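Local coordinates for DNA-directed RNA polymerase subunit L (Thermoplasma acidophilum, PDB 1XPP), which forms part of the archaeal DNA-dependent RNA polymerase, which transcribes DNA into RNA, and belongs to the Rpo11/RPB11 family of dimerising assembly subunits, at the interface of chains A and B. Residues are numbered along the deposited sequence; one frame, centred on the assembly and turned at random. Chains: chain A/B, DNA-directed RNA polymerase subunit L.

The interface of chains A and B. Residues chain A 13, 25, 27, 38, 78, 82; chain B 92, 96, 100.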
# COMPACT_ATOMS: atom_id res chain seq x y z
N LEU A 13 -32.08 -16.49 -0.53
CA LEU A 13 -31.76 -16.52 -1.94
C LEU A 13 -32.12 -17.85 -2.61
O LEU A 13 -32.20 -18.91 -1.96
CB LEU A 13 -30.32 -16.08 -2.22
CG LEU A 13 -29.18 -16.87 -1.55
CD1 LEU A 13 -28.88 -18.14 -2.38
CD2 LEU A 13 -27.98 -16.01 -1.48
N VAL A 25 -29.68 -15.90 -9.77
CA VAL A 25 -30.10 -16.14 -8.40
C VAL A 25 -30.92 -14.97 -7.92
O VAL A 25 -30.47 -13.82 -8.04
CB VAL A 25 -28.90 -16.37 -7.43
CG1 VAL A 25 -29.37 -16.76 -6.05
CG2 VAL A 25 -27.96 -17.43 -8.00
N MET A 27 -32.27 -12.63 -5.16
CA MET A 27 -31.77 -12.17 -3.87
C MET A 27 -32.85 -11.48 -3.08
O MET A 27 -33.40 -10.45 -3.50
CB MET A 27 -30.60 -11.21 -4.10
CG MET A 27 -29.58 -11.68 -5.07
SD MET A 27 -28.65 -13.16 -4.55
CE MET A 27 -27.71 -12.47 -3.15
N LEU A 38 -21.44 -6.71 -4.13
CA LEU A 38 -21.34 -8.06 -4.67
C LEU A 38 -21.06 -7.99 -6.16
O LEU A 38 -20.10 -8.59 -6.65
CB LEU A 38 -22.61 -8.86 -4.37
CG LEU A 38 -22.66 -10.27 -4.99
CD1 LEU A 38 -21.47 -11.16 -4.50
CD2 LEU A 38 -24.00 -10.93 -4.69
N ILE A 78 -19.01 -16.37 -8.30
CA ILE A 78 -19.75 -15.79 -7.17
C ILE A 78 -19.02 -16.13 -5.88
O ILE A 78 -18.72 -15.23 -5.09
CB ILE A 78 -21.20 -16.27 -7.15
CG1 ILE A 78 -21.93 -15.68 -8.36
CG2 ILE A 78 -21.91 -15.90 -5.82
CD1 ILE A 78 -23.30 -16.22 -8.56
N VAL A 82 -17.49 -13.57 -3.06
CA VAL A 82 -18.02 -13.53 -1.70
C VAL A 82 -16.89 -13.81 -0.71
O VAL A 82 -16.84 -13.21 0.39
CB VAL A 82 -19.24 -14.45 -1.50
CG1 VAL A 82 -19.78 -14.43 -0.04
CG2 VAL A 82 -20.37 -14.00 -2.45
N LEU B 92 -23.92 -14.29 3.63
CA LEU B 92 -24.19 -14.33 2.19
C LEU B 92 -23.56 -15.58 1.54
O LEU B 92 -24.24 -16.28 0.74
CB LEU B 92 -23.66 -13.05 1.51
CG LEU B 92 -23.82 -12.93 -0.01
CD1 LEU B 92 -25.29 -12.95 -0.42
CD2 LEU B 92 -23.11 -11.70 -0.51
N PHE B 96 -25.45 -18.77 -0.32
CA PHE B 96 -25.05 -19.17 -1.67
C PHE B 96 -24.62 -20.63 -1.70
O PHE B 96 -25.14 -21.39 -2.51
CB PHE B 96 -23.94 -18.31 -2.25
CG PHE B 96 -24.41 -17.05 -3.00
CD1 PHE B 96 -25.26 -17.14 -4.11
CD2 PHE B 96 -23.90 -15.80 -2.63
CE1 PHE B 96 -25.65 -15.98 -4.83
CE2 PHE B 96 -24.27 -14.65 -3.34
CZ PHE B 96 -25.15 -14.72 -4.44
N PHE B 100 -26.01 -23.50 -4.09
CA PHE B 100 -25.38 -24.11 -5.25
C PHE B 100 -25.36 -25.64 -5.07
O PHE B 100 -25.77 -26.37 -5.96
CB PHE B 100 -23.96 -23.60 -5.43
CG PHE B 100 -23.86 -22.12 -5.74
CD1 PHE B 100 -24.87 -21.46 -6.42
CD2 PHE B 100 -22.70 -21.40 -5.39
CE1 PHE B 100 -24.77 -20.09 -6.72
CE2 PHE B 100 -22.58 -20.06 -5.70
CZ PHE B 100 -23.62 -19.40 -6.36
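The ring of B:Phe96 is sandwiched between two methyl groups of chain A, in an interface patch built from apolar side chains. On one face A:Ile78 CG2 stands over the ring centre, 3.5 Å from the centroid; on the opposite face A:Leu13 CD2 does the same at 3.9 Å, both as CH-pi contacts. The side chains of A:Ile78 and A:Leu13 each run across the phenylalanine at about a right angle. At the rim, A:Leu38 CD2 lies in the ring plane and meets the phenylalanine tip to tip, 4.0 Å from B:Phe96 CE2. The far end of the ring also touches the thioether of A:Met27, whose terminal methyl CE approaches B:Phe96 CZ to 3.6 Å. A:Val25 CG1 packs against B:Phe96 CE1, and A:Val82 CG2 lies 4.0 Å from B:Phe96 CD2. The A:Met27 chain bends at chi2 (-66°) and chi3 (-67°), which directs CE towards both B:Phe96 CZ and B:Leu92 CD1, 3.7 Å from the latter. The other branch of B:Leu92, CD2, faces A:Val82 CG2. One helical turn beyond B:Phe96, B:Phe100 presents its CZ to A:Ile78 CD1 at 3.9 Å. A:Ile78 CG2 is anti to the backbone N, with CG1 beside that N (chi1 -68°); this sets CG2 over the B:Phe96 face and at the B:Phe100 edge, while CG1 carries CD1 to B:Phe100. Strands 12-18 and 22-28, helix 32-42 and the long helix 74-106 of chain A thus form a pocket for the partner's helix 74-106. Two-fold symmetry repeats the packing with chains exchanged; this pairing through the Rpb3/Rpb11 dimerisation domain may stand in for the natural heterodimer with the polymerase's Rpb3-like subunit.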